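Local coordinates for protein UTP--glucose-1-phosphate uridylyltransferase YngB (Bacillus subtilis, PDB 7O2N) that catalyses the formation of UDP-glucose and diphosphate from UTP and glucose-1-phosphate, a step toward the glycolipid anchor of lipoteichoic acid, at residues 280-283 and 284-288; 265-268 and 269-272; 119-123 and 124-128. All coordinates share one frame; numbering follows the deposited sequence.

Interaction 1: 280-283 and 284-288; sequences LAYL and EDVIK
E284 opens the second half of this helical stretch by sending its backbone N to L280 O at 2.8 Å, almost straight at the hydrogen (174°). Its side chain, extended beyond CG, runs back past the same carbonyl, with E284 CG 3.6 Å from L280 O. D285 repeats the step one residue on, D285 N donating to A281 O at 2.9 Å, while its CB packs against the carbonyl oxygens of A281 and Y282. V286 N then bonds Y282 O at 3.0 Å, and here the side chains join in. The CG2 methyl of V286 sits over one face of the Y282 ring, 3.3 Å from Y282 CZ, and the ring reaches it because CG of Y282 is anti to its backbone N (chi1 169°). Y282 and V286 lie one turn apart on helix 273-295, on a face that also meets the second subunit: Y282 OH is hydrogen-bonded to E267 of the second subunit, and V286 packs on that same E267. Replacing the Y282 ring with an alanine is likely to uncover V286 CG2 and leave E267 of the second subunit without its hydroxyl partner. I287 N continues the helical series, donating to L283 O at 3.3 Å, and I287 CD1 folds back toward that oxygen. Both L283 and I287 pack on their own counterparts in the second subunit.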
loop_
_atom_site.group_PDB
_atom_site.type_symbol
_atom_site.label_atom_id
_atom_site.label_comp_id
_atom_site.label_asym_id
_atom_site.label_seq_id
_atom_site.Cartn_x
_atom_site.Cartn_y
_atom_site.Cartn_z
ATOM N N LEU A 280 6.864 -16.067 -9.017
ATOM C CA LEU A 280 7.317 -16.396 -10.357
ATOM C C LEU A 280 6.308 -17.326 -11.036
ATOM O O LEU A 280 5.878 -17.061 -12.152
ATOM C CB LEU A 280 8.700 -17.036 -10.221
ATOM C CG LEU A 280 9.532 -17.115 -11.497
ATOM C CD1 LEU A 280 9.124 -16.030 -12.482
ATOM C CD2 LEU A 280 11.004 -16.992 -11.156
ATOM N N ALA A 281 5.906 -18.397 -10.339
ATOM C CA ALA A 281 4.885 -19.293 -10.851
ATOM C C ALA A 281 3.675 -18.487 -11.277
ATOM O O ALA A 281 3.208 -18.669 -12.395
ATOM C CB ALA A 281 4.478 -20.301 -9.823
ATOM N N TYR A 282 3.205 -17.592 -10.392
ATOM C CA TYR A 282 2.032 -16.768 -10.665
ATOM C C TYR A 282 2.246 -15.930 -11.920
ATOM O O TYR A 282 1.312 -15.761 -12.702
ATOM C CB TYR A 282 1.657 -15.840 -9.501
ATOM C CG TYR A 282 0.611 -14.824 -9.888
ATOM C CD1 TYR A 282 -0.685 -15.211 -10.207
ATOM C CD2 TYR A 282 0.931 -13.478 -9.996
ATOM C CE1 TYR A 282 -1.638 -14.283 -10.611
ATOM C CE2 TYR A 282 0.008 -12.542 -10.428
ATOM C CZ TYR A 282 -1.286 -12.944 -10.736
ATOM O OH TYR A 282 -2.197 -12.007 -11.151
ATOM N N LEU A 283 3.464 -15.398 -12.097
ATOM C CA LEU A 283 3.708 -14.539 -13.246
ATOM C C LEU A 283 3.715 -15.362 -14.542
ATOM O O LEU A 283 3.095 -14.978 -15.540
ATOM C CB LEU A 283 5.015 -13.767 -13.049
ATOM C CG LEU A 283 5.090 -12.893 -11.806
ATOM C CD1 LEU A 283 6.450 -12.238 -11.700
ATOM C CD2 LEU A 283 4.007 -11.839 -11.827
ATOM N N GLU A 284 4.402 -16.514 -14.524
ATOM C CA GLU A 284 4.336 -17.422 -15.661
ATOM C C GLU A 284 2.865 -17.688 -15.998
ATOM O O GLU A 284 2.442 -17.512 -17.135
ATOM C CB GLU A 284 5.169 -18.684 -15.422
ATOM C CG GLU A 284 6.665 -18.422 -15.359
ATOM C CD GLU A 284 7.530 -19.579 -14.874
ATOM O OE1 GLU A 284 6.988 -20.484 -14.191
ATOM O OE2 GLU A 284 8.759 -19.581 -15.179
ATOM N N ASP A 285 2.073 -18.046 -14.984
ATOM C CA ASP A 285 0.677 -18.400 -15.117
ATOM C C ASP A 285 -0.122 -17.282 -15.776
ATOM O O ASP A 285 -0.999 -17.563 -16.582
ATOM C CB ASP A 285 0.088 -18.720 -13.748
ATOM C CG ASP A 285 -0.268 -20.185 -13.577
ATOM O OD1 ASP A 285 -1.367 -20.567 -14.055
ATOM O OD2 ASP A 285 0.555 -20.941 -12.986
ATOM N N VAL A 286 0.141 -16.027 -15.404
ATOM C CA VAL A 286 -0.627 -14.923 -15.964
ATOM C C VAL A 286 -0.425 -14.872 -17.478
ATOM O O VAL A 286 -1.401 -14.789 -18.219
ATOM C CB VAL A 286 -0.299 -13.567 -15.303
ATOM C CG1 VAL A 286 -0.663 -12.381 -16.192
ATOM C CG2 VAL A 286 -0.999 -13.420 -13.970
ATOM N N ILE A 287 0.842 -14.935 -17.917
ATOM C CA ILE A 287 1.189 -14.885 -19.330
ATOM C C ILE A 287 0.630 -16.096 -20.080
ATOM O O ILE A 287 0.029 -15.924 -21.141
ATOM C CB ILE A 287 2.709 -14.700 -19.521
ATOM C CG1 ILE A 287 3.081 -13.219 -19.444
ATOM C CG2 ILE A 287 3.217 -15.323 -20.819
ATOM C CD1 ILE A 287 4.004 -12.908 -18.312
ATOM N N LYS A 288 0.841 -17.312 -19.550
ATOM C CA LYS A 288 0.234 -18.483 -20.164
ATOM C C LYS A 288 -1.263 -18.226 -20.398
ATOM O O LYS A 288 -1.756 -18.376 -21.514
ATOM C CB LYS A 288 0.599 -19.765 -19.410
#

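Interaction 2: 265-268 and 269-272; sequences STEI and GLMR
T266 and L270 meet through both backbone and side chain: L270 N donates to T266 O at 2.9 Å, and T266 CG2 and L270 CD1 lie 4.0 Å apart, the two side chains side by side and pointing the same way. L270 CG, placed beside its own backbone N (chi1 -78°), also rests on T266 O. One residue earlier, G269 N bonds S265 O at 2.9 Å. The spacing then tightens, as M271 N turns to I268 O, 3.0 Å away, and a type I turn from G269 to R272 follows, held by R272 N on G269 O. M271 runs its extended chain past the backbone oxygen of E267, with M271 CG 3.3 Å from E267 O. Outside this shell, T266 OG1 bonds F262 O one turn back in the same helix, S265 OG ties the helix to I32 O, and a salt bridge to D34 anchors R272. E267 reaches the second subunit, making a salt bridge with R289 there and a hydrogen bond with Y282 there. The turn thus links helix 258-269 to helix 273-295, with I268 and M271 packed against the small antiparallel sheet of strands 133-136 and 251-254.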
loop_
_atom_site.group_PDB
_atom_site.type_symbol
_atom_site.label_atom_id
_atom_site.label_comp_id
_atom_site.label_asym_id
_atom_site.label_seq_id
_atom_site.Cartn_x
_atom_site.Cartn_y
_atom_site.Cartn_z
ATOM N N SER A 265 8.030 -3.672 -6.353
ATOM C CA SER A 265 7.401 -4.730 -5.586
ATOM C C SER A 265 7.747 -6.106 -6.171
ATOM O O SER A 265 8.013 -7.056 -5.435
ATOM C CB SER A 265 5.923 -4.540 -5.573
ATOM O OG SER A 265 5.559 -3.420 -4.801
ATOM N N THR A 266 7.718 -6.205 -7.506
ATOM C CA THR A 266 7.988 -7.436 -8.225
ATOM C C THR A 266 9.442 -7.864 -8.055
ATOM O O THR A 266 9.707 -9.002 -7.667
ATOM C CB THR A 266 7.618 -7.265 -9.696
ATOM O OG1 THR A 266 6.220 -6.977 -9.718
ATOM C CG2 THR A 266 7.901 -8.496 -10.520
ATOM N N GLU A 267 10.367 -6.937 -8.329
ATOM C CA GLU A 267 11.784 -7.266 -8.314
ATOM C C GLU A 267 12.255 -7.637 -6.905
ATOM O O GLU A 267 12.973 -8.626 -6.739
ATOM C CB GLU A 267 12.635 -6.138 -8.903
ATOM C CG GLU A 267 12.177 -5.681 -10.269
ATOM C CD GLU A 267 12.578 -6.561 -11.441
ATOM O OE1 GLU A 267 13.076 -7.669 -11.199
ATOM O OE2 GLU A 267 12.408 -6.120 -12.607
ATOM N N ILE A 268 11.847 -6.847 -5.904
ATOM C CA ILE A 268 12.294 -7.084 -4.541
ATOM C C ILE A 268 11.593 -8.356 -4.042
ATOM O O ILE A 268 12.157 -9.128 -3.257
ATOM C CB ILE A 268 11.991 -5.869 -3.633
ATOM C CG1 ILE A 268 12.415 -4.506 -4.196
ATOM C CG2 ILE A 268 12.431 -6.101 -2.193
ATOM C CD1 ILE A 268 13.887 -4.197 -4.165
ATOM N N GLY A 269 10.361 -8.577 -4.525
ATOM C CA GLY A 269 9.592 -9.742 -4.144
ATOM C C GLY A 269 10.343 -10.997 -4.555
ATOM O O GLY A 269 10.519 -11.926 -3.760
ATOM N N LEU A 270 10.845 -10.949 -5.797
ATOM C CA LEU A 270 11.547 -12.066 -6.411
ATOM C C LEU A 270 12.857 -12.330 -5.682
ATOM O O LEU A 270 13.451 -13.387 -5.869
ATOM C CB LEU A 270 11.796 -11.759 -7.893
ATOM C CG LEU A 270 10.567 -11.949 -8.776
ATOM C CD1 LEU A 270 10.737 -11.324 -10.136
ATOM C CD2 LEU A 270 10.243 -13.421 -8.908
ATOM N N MET A 271 13.292 -11.369 -4.862
ATOM C CA MET A 271 14.546 -11.538 -4.162
ATOM C C MET A 271 14.285 -12.164 -2.795
ATOM O O MET A 271 15.225 -12.571 -2.113
ATOM C CB MET A 271 15.289 -10.212 -4.031
ATOM C CG MET A 271 15.818 -9.710 -5.364
ATOM S SD MET A 271 16.328 -7.938 -5.290
ATOM C CE MET A 271 16.888 -7.607 -6.966
ATOM N N ARG A 272 13.012 -12.293 -2.412
ATOM C CA ARG A 272 12.729 -12.857 -1.102
ATOM C C ARG A 272 12.386 -14.335 -1.227
ATOM O O ARG A 272 11.349 -14.700 -1.792
ATOM C CB ARG A 272 11.778 -11.977 -0.280
ATOM C CG ARG A 272 12.533 -10.913 0.505
ATOM C CD ARG A 272 11.895 -9.553 0.473
ATOM N NE ARG A 272 11.167 -9.448 1.725
ATOM C CZ ARG A 272 9.955 -9.942 1.922
ATOM N NH1 ARG A 272 9.338 -10.583 0.946
ATOM N NH2 ARG A 272 9.372 -9.820 3.092
#

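Interaction 3: 119-123 and 124-128; sequences HFIGD and EPFAV
I121 and F126 carry the apolar part of this contact. The side chains cross at about a right angle, and the CD1 methyl of I121 stands over the centre of the phenyl ring, 3.4 Å from the F126 centroid and 11° off the ring normal, a CH-pi contact. I121 CG1 lies between its backbone N and carbonyl carbon (chi1 57°), and F126 CG takes the corresponding place at chi1 56°, which brings methyl and ring face together. Nearer the backbone, I121 CG2 meets F126 CB at 3.8 Å. Beyond the pair, the F126 ring lies nearly parallel to that of F214, and I121 also touches F214.

The polar part is indirect. E124 OE1 lies 3.3 Å from I121 O, but both are acceptors and cannot bond each other; K6 supplies the positive charge, its NZ making a salt bridge with E124 OE1 and a hydrogen bond with F120 O. That ammonium group therefore joins the last helical turn to E124 in the loop after it.

The backbone part is the turn itself, where G122 leaves the helix with positive phi, a conformation that favours glycine. The chain leaves strand 98-103, passes through helices 109-116 and 118-121, and returns as strand 125-129, parallel to 6-11 in the same sheet, so this loop closes a beta-alpha-beta crossover of the Rossmann-like GT-A nucleotidyltransferase fold.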
loop_
_atom_site.group_PDB
_atom_site.type_symbol
_atom_site.label_atom_id
_atom_site.label_comp_id
_atom_site.label_asym_id
_atom_site.label_seq_id
_atom_site.Cartn_x
_atom_site.Cartn_y
_atom_site.Cartn_z
ATOM N N HIS A 119 19.819 23.403 12.541
ATOM C CA HIS A 119 20.221 23.451 13.937
ATOM C C HIS A 119 20.417 22.037 14.467
ATOM O O HIS A 119 21.164 21.819 15.421
ATOM C CB HIS A 119 19.209 24.269 14.752
ATOM C CG HIS A 119 19.180 25.720 14.384
ATOM N ND1 HIS A 119 19.927 26.672 15.060
ATOM C CD2 HIS A 119 18.529 26.386 13.401
ATOM C CE1 HIS A 119 19.731 27.857 14.517
ATOM N NE2 HIS A 119 18.882 27.707 13.497
ATOM N N PHE A 120 19.737 21.086 13.820
ATOM C CA PHE A 120 19.743 19.703 14.267
ATOM C C PHE A 120 21.091 19.063 13.961
ATOM O O PHE A 120 21.639 18.368 14.812
ATOM C CB PHE A 120 18.559 18.928 13.687
ATOM C CG PHE A 120 18.753 17.434 13.692
ATOM C CD1 PHE A 120 18.616 16.707 14.864
ATOM C CD2 PHE A 120 19.089 16.756 12.532
ATOM C CE1 PHE A 120 18.775 15.330 14.875
ATOM C CE2 PHE A 120 19.276 15.383 12.554
ATOM C CZ PHE A 120 19.111 14.668 13.721
ATOM N N ILE A 121 21.611 19.288 12.748
ATOM C CA ILE A 121 22.913 18.720 12.415
ATOM C C ILE A 121 23.994 19.676 12.907
ATOM O O ILE A 121 25.054 19.269 13.366
ATOM C CB ILE A 121 23.069 18.321 10.922
ATOM C CG1 ILE A 121 22.822 19.474 9.953
ATOM C CG2 ILE A 121 22.216 17.100 10.561
ATOM C CD1 ILE A 121 21.827 19.098 8.894
ATOM N N GLY A 122 23.676 20.965 12.827
ATOM C CA GLY A 122 24.546 21.998 13.342
ATOM C C GLY A 122 25.845 22.038 12.558
ATOM O O GLY A 122 25.870 22.610 11.473
ATOM N N ASP A 123 26.888 21.410 13.117
ATOM C CA ASP A 123 28.204 21.557 12.528
ATOM C C ASP A 123 28.853 20.205 12.272
ATOM O O ASP A 123 29.883 19.860 12.857
ATOM C CB ASP A 123 29.087 22.555 13.266
ATOM C CG ASP A 123 29.943 23.294 12.259
ATOM O OD1 ASP A 123 29.387 24.191 11.576
ATOM O OD2 ASP A 123 31.123 22.905 12.090
ATOM N N GLU A 124 28.229 19.469 11.352
ATOM C CA GLU A 124 28.730 18.195 10.873
ATOM C C GLU A 124 28.548 18.140 9.353
ATOM O O GLU A 124 27.925 19.004 8.732
ATOM C CB GLU A 124 27.971 17.043 11.532
ATOM C CG GLU A 124 28.183 16.879 13.019
ATOM C CD GLU A 124 27.228 15.861 13.631
ATOM O OE1 GLU A 124 26.078 16.236 13.959
ATOM O OE2 GLU A 124 27.623 14.681 13.767
ATOM N N PRO A 125 29.137 17.138 8.677
ATOM C CA PRO A 125 28.630 16.748 7.368
ATOM C C PRO A 125 27.390 15.877 7.592
ATOM O O PRO A 125 27.340 15.065 8.506
ATOM C CB PRO A 125 29.820 15.956 6.815
ATOM C CG PRO A 125 30.443 15.307 8.049
ATOM C CD PRO A 125 30.306 16.358 9.124
ATOM N N PHE A 126 26.375 16.045 6.746
ATOM C CA PHE A 126 25.180 15.220 6.872
ATOM C C PHE A 126 24.784 14.638 5.519
ATOM O O PHE A 126 25.227 15.125 4.481
ATOM C CB PHE A 126 24.008 16.039 7.415
ATOM C CG PHE A 126 23.657 17.278 6.617
ATOM C CD1 PHE A 126 24.534 18.354 6.543
ATOM C CD2 PHE A 126 22.425 17.387 5.978
ATOM C CE1 PHE A 126 24.182 19.505 5.846
ATOM C CE2 PHE A 126 22.079 18.532 5.270
ATOM C CZ PHE A 126 22.957 19.592 5.210
ATOM N N ALA A 127 23.912 13.621 5.559
ATOM C CA ALA A 127 23.310 13.022 4.378
ATOM C C ALA A 127 21.893 13.555 4.184
ATOM O O ALA A 127 21.156 13.722 5.157
ATOM C CB ALA A 127 23.283 11.523 4.538
ATOM N N VAL A 128 21.522 13.803 2.920
ATOM C CA VAL A 128 20.117 13.915 2.540
ATOM C C VAL A 128 19.740 12.715 1.668
ATOM O O VAL A 128 20.504 12.329 0.781
ATOM C CB VAL A 128 19.853 15.230 1.793
ATOM C CG1 VAL A 128 18.443 15.263 1.226
ATOM C CG2 VAL A 128 20.138 16.435 2.680
#

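In the fold
Following the chain, interaction 3 comes first, closing the short loop that brings helix 118-121 into strand 125-129 of the main sheet. Interaction 2 follows much later, at the turn between helix 258-269 and helix 273-295, and interaction 1 lies within the latter helix. The three stand in series; none nests in or crosses another. Interaction 3 sits on the opposite side of the chain's centre from the other two, its centre about 34 Å from that of interaction 2. Interactions 1 and 2 touch, L280 CB packing on L270 CD2 at 4.1 Å. Interaction 3 belongs to the main sheet; interaction 2 ties the small sheet to helix 273-295, and with interaction 1 meets the second subunit.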